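Local coordinates for iron-sulfur cluster assembly scaffold protein NifU (Fervidobacterium islandicum, PDB 6A6F) that probably serves as a scaffold for assembling iron-sulfur clusters in the SUF system, and carries a zinc ion in this structure, at residues 90-93 and 94-98; 107-110 and 111-114; 118-121 and 122-125. One frame throughout, in Å; residues are numbered along the deposited sequence.

Contact 1: 90-93 and 94-98; sequences NAEN and MMLGK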
loop_
_atom_site.group_PDB
_atom_site.type_symbol
_atom_site.label_atom_id
_atom_site.label_comp_id
_atom_site.label_asym_id
_atom_site.label_seq_id
_atom_site.Cartn_x
_atom_site.Cartn_y
_atom_site.Cartn_z
ATOM N N ASN A 90 11.859 14.431 -17.891
ATOM C CA ASN A 90 11.263 15.539 -17.171
ATOM C C ASN A 90 10.914 15.277 -15.707
ATOM O O ASN A 90 11.121 16.161 -14.862
ATOM C CB ASN A 90 10.053 16.028 -17.892
ATOM C CG ASN A 90 10.422 16.959 -19.013
ATOM O OD1 ASN A 90 10.644 18.144 -18.779
ATOM N ND2 ASN A 90 10.477 16.438 -20.230
ATOM N N ALA A 91 10.429 14.063 -15.398
ATOM C CA ALA A 91 9.973 13.744 -14.042
ATOM C C ALA A 91 11.151 13.639 -13.125
ATOM O O ALA A 91 11.095 14.134 -11.985
ATOM C CB ALA A 91 9.198 12.441 -14.026
ATOM N N GLU A 92 12.210 12.998 -13.619
ATOM C CA GLU A 92 13.453 12.926 -12.895
ATOM C C GLU A 92 14.064 14.336 -12.723
ATOM O O GLU A 92 14.420 14.715 -11.599
ATOM C CB GLU A 92 14.453 11.964 -13.577
ATOM C CG GLU A 92 15.734 11.820 -12.765
ATOM C CD GLU A 92 16.602 10.627 -13.132
ATOM O OE1 GLU A 92 16.830 10.423 -14.333
ATOM O OE2 GLU A 92 17.069 9.911 -12.197
ATOM N N ASN A 93 14.122 15.128 -13.790
ATOM C CA ASN A 93 14.561 16.533 -13.641
ATOM C C ASN A 93 13.824 17.285 -12.545
ATOM O O ASN A 93 14.432 18.037 -11.782
ATOM C CB ASN A 93 14.455 17.321 -14.958
ATOM C CG ASN A 93 15.538 16.933 -15.958
ATOM O OD1 ASN A 93 16.427 16.140 -15.648
ATOM N ND2 ASN A 93 15.447 17.464 -17.166
ATOM N N MET A 94 12.514 17.107 -12.477
ATOM C CA MET A 94 11.708 17.727 -11.419
ATOM C C MET A 94 12.262 17.356 -10.048
ATOM O O MET A 94 12.466 18.229 -9.177
ATOM C CB MET A 94 10.230 17.286 -11.535
ATOM C CG MET A 94 9.247 18.062 -10.664
ATOM S SD MET A 94 7.511 17.622 -10.824
ATOM C CE MET A 94 7.600 15.845 -10.539
ATOM N N MET A 95 12.525 16.064 -9.856
ATOM C CA MET A 95 12.939 15.554 -8.568
ATOM C C MET A 95 14.287 16.093 -8.168
ATOM O O MET A 95 14.496 16.418 -7.023
ATOM C CB MET A 95 12.999 14.028 -8.582
ATOM C CG MET A 95 11.638 13.373 -8.428
ATOM S SD MET A 95 10.876 13.859 -6.871
ATOM C CE MET A 95 9.550 14.896 -7.407
ATOM N N LEU A 96 15.204 16.161 -9.114
ATOM C CA LEU A 96 16.472 16.797 -8.872
ATOM C C LEU A 96 16.081 18.267 -8.885
ATOM O O LEU A 96 14.918 18.601 -9.049
ATOM C CB LEU A 96 17.471 16.417 -9.974
ATOM C CG LEU A 96 17.618 14.913 -10.259
ATOM C CD1 LEU A 96 18.359 14.663 -11.562
ATOM C CD2 LEU A 96 18.282 14.153 -9.121
ATOM N N GLY A 97 16.996 19.179 -8.710
ATOM C CA GLY A 97 16.563 20.578 -8.718
ATOM C C GLY A 97 16.393 21.174 -10.097
ATOM O O GLY A 97 16.170 22.376 -10.221
ATOM N N LYS A 98 16.477 20.351 -11.138
ATOM C CA LYS A 98 16.730 20.861 -12.481
ATOM C C LYS A 98 15.482 21.352 -13.187
ATOM O O LYS A 98 14.392 21.328 -12.632
ATOM C CB LYS A 98 17.455 19.804 -13.322
ATOM C CG LYS A 98 18.707 19.278 -12.643
ATOM C CD LYS A 98 19.593 18.483 -13.593
ATOM C CE LYS A 98 18.858 17.275 -14.150
ATOM N NZ LYS A 98 19.712 16.320 -14.910
#

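Contact 2: 107-110 and 111-114; sequences PIIN and FYDV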
loop_
_atom_site.group_PDB
_atom_site.type_symbol
_atom_site.label_atom_id
_atom_site.label_comp_id
_atom_site.label_asym_id
_atom_site.label_seq_id
_atom_site.Cartn_x
_atom_site.Cartn_y
_atom_site.Cartn_z
ATOM N N PRO A 107 -0.370 16.177 -14.961
ATOM C CA PRO A 107 -0.673 15.951 -13.533
ATOM C C PRO A 107 0.522 15.328 -12.757
ATOM O O PRO A 107 0.472 15.256 -11.550
ATOM C CB PRO A 107 -1.872 14.989 -13.592
ATOM C CG PRO A 107 -1.627 14.199 -14.819
ATOM C CD PRO A 107 -1.097 15.231 -15.817
ATOM N N ILE A 108 1.579 14.902 -13.439
ATOM C CA ILE A 108 2.752 14.398 -12.774
ATOM C C ILE A 108 3.343 15.531 -11.910
ATOM O O ILE A 108 4.019 15.271 -10.894
ATOM C CB ILE A 108 3.771 13.805 -13.753
ATOM C CG1 ILE A 108 3.152 12.665 -14.541
ATOM C CG2 ILE A 108 5.024 13.312 -13.021
ATOM C CD1 ILE A 108 3.956 12.282 -15.774
ATOM N N ILE A 109 3.026 16.783 -12.262
ATOM C CA ILE A 109 3.413 17.937 -11.444
ATOM C C ILE A 109 2.857 17.873 -10.007
ATOM O O ILE A 109 3.396 18.509 -9.100
ATOM C CB ILE A 109 3.018 19.285 -12.101
ATOM C CG1 ILE A 109 3.808 20.437 -11.498
ATOM C CG2 ILE A 109 1.560 19.607 -11.976
ATOM C CD1 ILE A 109 5.263 20.408 -11.891
ATOM N N ASN A 110 1.817 17.072 -9.789
ATOM C CA ASN A 110 1.279 16.926 -8.444
ATOM C C ASN A 110 2.281 16.291 -7.448
ATOM O O ASN A 110 2.140 16.477 -6.272
ATOM C CB ASN A 110 -0.083 16.238 -8.512
ATOM C CG ASN A 110 -1.131 17.140 -9.145
ATOM O OD1 ASN A 110 -1.285 18.250 -8.701
ATOM N ND2 ASN A 110 -1.792 16.705 -10.205
ATOM N N PHE A 111 3.353 15.664 -7.934
ATOM C CA PHE A 111 4.372 15.122 -7.096
ATOM C C PHE A 111 5.552 16.065 -6.777
ATOM O O PHE A 111 6.484 15.639 -6.112
ATOM C CB PHE A 111 4.930 13.870 -7.779
ATOM C CG PHE A 111 3.915 12.772 -7.927
ATOM C CD1 PHE A 111 3.681 11.907 -6.875
ATOM C CD2 PHE A 111 3.201 12.618 -9.097
ATOM C CE1 PHE A 111 2.757 10.901 -6.968
ATOM C CE2 PHE A 111 2.260 11.590 -9.224
ATOM C CZ PHE A 111 2.031 10.737 -8.146
ATOM N N TYR A 112 5.513 17.293 -7.282
ATOM C CA TYR A 112 6.574 18.289 -7.108
ATOM C C TYR A 112 7.107 18.297 -5.683
ATOM O O TYR A 112 8.278 18.242 -5.473
ATOM C CB TYR A 112 6.049 19.691 -7.479
ATOM C CG TYR A 112 7.099 20.760 -7.406
ATOM C CD1 TYR A 112 7.975 20.947 -8.446
ATOM C CD2 TYR A 112 7.247 21.552 -6.263
ATOM C CE1 TYR A 112 8.948 21.919 -8.396
ATOM C CE2 TYR A 112 8.221 22.534 -6.195
ATOM C CZ TYR A 112 9.054 22.711 -7.266
ATOM O OH TYR A 112 10.035 23.644 -7.217
ATOM N N ASP A 113 6.223 18.326 -4.717
ATOM C CA ASP A 113 6.633 18.411 -3.311
ATOM C C ASP A 113 7.479 17.268 -2.786
ATOM O O ASP A 113 8.189 17.413 -1.780
ATOM C CB ASP A 113 5.430 18.488 -2.415
ATOM C CG ASP A 113 5.181 19.867 -1.937
ATOM O OD1 ASP A 113 6.034 20.353 -1.142
ATOM O OD2 ASP A 113 4.146 20.455 -2.347
ATOM N N VAL A 114 7.410 16.138 -3.449
ATOM C CA VAL A 114 8.157 14.991 -2.990
ATOM C C VAL A 114 9.658 15.244 -3.025
ATOM O O VAL A 114 10.421 14.639 -2.248
ATOM C CB VAL A 114 7.758 13.761 -3.842
ATOM C CG1 VAL A 114 8.628 12.562 -3.493
ATOM C CG2 VAL A 114 6.274 13.477 -3.623
HETATM O O HOH W 1 3.245 18.971 -4.869
#

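Contact 3: 118-121 and 122-125; sequences PMRV and KCFL. With ZN (zinc ion), chain G.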
loop_
_atom_site.group_PDB
_atom_site.type_symbol
_atom_site.label_atom_id
_atom_site.label_comp_id
_atom_site.label_asym_id
_atom_site.label_seq_id
_atom_site.Cartn_x
_atom_site.Cartn_y
_atom_site.Cartn_z
ATOM N N PRO A 118 14.253 13.581 0.236
ATOM C CA PRO A 118 15.193 12.733 -0.461
ATOM C C PRO A 118 14.946 11.224 -0.357
ATOM O O PRO A 118 15.195 10.518 -1.312
ATOM C CB PRO A 118 16.548 13.100 0.184
ATOM C CG PRO A 118 16.204 13.837 1.437
ATOM C CD PRO A 118 14.950 14.554 1.099
ATOM N N MET A 119 14.488 10.707 0.765
ATOM C CA MET A 119 14.212 9.267 0.790
ATOM C C MET A 119 13.000 8.884 -0.090
ATOM O O MET A 119 13.067 7.883 -0.833
ATOM C CB MET A 119 14.081 8.728 2.219
ATOM C CG MET A 119 15.397 8.146 2.741
ATOM S SD MET A 119 15.195 7.376 4.363
ATOM C CE MET A 119 15.000 8.805 5.444
ATOM N N ARG A 120 11.959 9.725 -0.074
ATOM C CA ARG A 120 10.743 9.474 -0.857
ATOM C C ARG A 120 10.890 9.752 -2.359
ATOM O O ARG A 120 10.090 9.295 -3.160
ATOM C CB ARG A 120 9.554 10.237 -0.274
ATOM C CG ARG A 120 9.399 10.107 1.226
ATOM C CD ARG A 120 9.510 8.650 1.713
ATOM N NE ARG A 120 8.436 7.811 1.205
ATOM C CZ ARG A 120 7.241 7.699 1.747
ATOM N NH1 ARG A 120 6.350 6.919 1.174
ATOM N NH2 ARG A 120 6.903 8.405 2.828
ATOM N N VAL A 121 11.912 10.479 -2.744
ATOM C CA VAL A 121 12.228 10.664 -4.128
ATOM C C VAL A 121 12.435 9.337 -4.842
ATOM O O VAL A 121 12.077 9.188 -5.998
ATOM C CB VAL A 121 13.487 11.545 -4.290
ATOM C CG1 VAL A 121 14.022 11.493 -5.715
ATOM C CG2 VAL A 121 13.148 12.978 -3.942
ATOM N N LYS A 122 13.002 8.369 -4.156
ATOM C CA LYS A 122 13.173 7.043 -4.715
ATOM C C LYS A 122 11.876 6.280 -4.938
ATOM O O LYS A 122 11.821 5.471 -5.840
ATOM C CB LYS A 122 14.063 6.199 -3.806
ATOM C CG LYS A 122 15.538 6.496 -4.020
ATOM C CD LYS A 122 16.132 7.365 -2.928
ATOM C CE LYS A 122 17.480 6.800 -2.494
ATOM N NZ LYS A 122 17.198 5.416 -2.055
ATOM N N CYS A 123 10.886 6.514 -4.075
ATOM C CA CYS A 123 9.551 5.972 -4.189
ATOM C C CYS A 123 8.844 6.530 -5.431
ATOM O O CYS A 123 8.326 5.780 -6.223
ATOM C CB CYS A 123 8.733 6.254 -2.913
ATOM S SG CYS A 123 9.603 5.799 -1.367
ATOM N N PHE A 124 8.841 7.853 -5.584
ATOM C CA PHE A 124 8.354 8.475 -6.778
ATOM C C PHE A 124 9.008 7.964 -8.065
ATOM O O PHE A 124 8.318 7.710 -9.076
ATOM C CB PHE A 124 8.589 9.973 -6.741
ATOM C CG PHE A 124 8.221 10.642 -8.008
ATOM C CD1 PHE A 124 6.901 10.717 -8.405
ATOM C CD2 PHE A 124 9.185 11.160 -8.835
ATOM C CE1 PHE A 124 6.542 11.350 -9.602
ATOM C CE2 PHE A 124 8.847 11.766 -10.040
ATOM C CZ PHE A 124 7.519 11.862 -10.426
ATOM N N LEU A 125 10.329 7.848 -8.045
ATOM C CA LEU A 125 11.074 7.481 -9.224
ATOM C C LEU A 125 11.076 6.012 -9.575
ATOM O O LEU A 125 11.432 5.688 -10.700
ATOM C CB LEU A 125 12.521 7.971 -9.155
ATOM C CG LEU A 125 12.699 9.471 -9.385
ATOM C CD1 LEU A 125 14.167 9.808 -9.206
ATOM C CD2 LEU A 125 12.206 9.908 -10.759
HETATM ZN ZN ZN G . 8.294 3.947 -0.803
#

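Contact 1: 90-93 and 94-98
Asn93 and Lys98 meet through the flat carboxamide of Asn93, which the lysine approaches from one side of its plane. Lys98 CE stands above Asn93 OD1, 3.1 Å from it. Lys98 NZ is 3.4 Å from the same OD1, at too poor an angle for a hydrogen bond. The amide nitrogen Asn93 ND2 turns to the backbone O of Glu99, a weak bond. This is the C-terminal end of helix 81-95, where the chain leaves helical geometry at Leu96. The bend at chi3 of Lys98 (-60°) brings the end of its chain to the oxygen end of the amide, off one side of its plane.

The last regular turn is built from backbone bonds. Met94 N donates to Asn90 O and Met95 N to Ala91 O. Leu96 N closes the run on Glu92 O at 3.0 Å with a nearly straight bond (168°). The Leu96 side chain bends back over the same oxygen, with Leu96 CG 3.5 Å from Glu92 O. Its CD1 crosses the aliphatic part of Glu92, 4.1 Å from Glu92 CG. The Glu92 carboxylate extends beyond this contact to a long, weak ion pair with Lys129.

The other side of the turn is buried. Met94 CB presses on Ala91 O at 3.3 Å, and its chain runs on among Phe100, Leu105, Ile109 and Tyr112. Met95 turns toward helix 118-135. Asn90 is also buried, its amide satisfied by Asp101 N and Glu86 O. Beyond Leu96 the chain is exposed, and there Lys98 N makes a weak bond to Asn93 O, 3.2 Å long.

Contact 2: 107-110 and 111-114
Phe111 packs back against Ile108, the residue three before it, and this is the tight side of the contact. Ile108 O lies at the edge of the phenyl ring, near its plane, 3.3 Å from Phe111 CD2. The same oxygen accepts Phe111 N at 3.1 Å in an almost straight bond (169°). Phe111 CG lies beside its own backbone N (chi1 -64°), which swings the ring back toward that carbonyl. Ile108 CG2 adds a looser apolar touch to the ring. Ala67, Val71 and Ile10 help to bury the phenyl group.

The other side is more open. Tyr112 N donates to Ile109 O at 3.0 Å, but Ile109 CD1 only grazes the tyrosine ring, 4.4 Å from Tyr112 CD1. The Tyr112 hydroxyl bonds to Lys115 NZ. At exposed Asp113 the turn is stretched: Asn110 O and Asp113 N stand 4.7 Å apart. A water fills in between them. It donates to Asn110 O and to Asp113 OD2 and accepts Asp113 N, each at 3.1 Å.

Donors lie well above the carbonyl planes of Ile108 and Ile109, 46° out for Phe111 N. Asn110 N to Pro107 O and Val114 N to Phe111 O are bonded with the same three-residue spacing. That spacing is the mark of a 3-10 helix, here part of the link between helices 102-105 and 118-135 of the NifU-like domain.

Contact 3: 118-121 and 122-125
The zinc site of this NifU-like domain takes one ligand from helix 118-135, and there Arg120 and Cys123 meet one turn apart. Cys123 SG binds the zinc ion at 2.3 Å. Cys37, Asp39 and Cys62 complete the site.

Arg120 NE donates to Cys123 SG at 3.5 Å and 165°. The sulfur lies at the edge of the guanidinium group, close to its plane. Successive bends in the arginine chain (chi2 -47°, chi3 -64°) curl it over toward the cysteine and bring Arg120 NH1 to 4.1 Å from the zinc. Arg120 NH2 goes on to the hydroxyl of Tyr6, so the arginine is a second-shell residue held from two directions. A leucine here has no N-H groups, and would probably leave Cys123 SG without this donor and Tyr6 without this bond, with the zinc ligand less firmly placed. The arginine also packs on Lys15 of the second subunit.

The helix backbone fixes the spacing, with Phe124 N bonded to Arg120 O at 3.1 Å. Lys122 lies on the exposed flank, its CD 3.7 Å from Pro118 O, and NZ makes a weak bond to Ser36. Val121 and Leu125 lie side by side and point the same way. Leu125 N donates to Val121 O at 3.0 Å, and Val121 CG1 rests 3.9 Å from Leu125 CD1.

Overall arrangement
All three contacts are local, each within one short run of chain, and their buried sides meet. Contact 1 is the C-terminal end of helix 81-95 and the turn after it; contact 3 lies on helix 118-135; contact 2 is the 3-10 segment in the connection between them. Phe124 of contact 3 joins the group: its ring meets that of Phe111 in contact 2 and packs on Met95 of contact 1. Met94 and Met95 also reach across to contact 2. The outer sides differ. Contact 1 ends in an exposed loop with a lysine beside an amide oxygen. Contact 2 has a water bridge. Contact 3 alone holds a metal, and its polar chemistry centres on a cysteine sulfur.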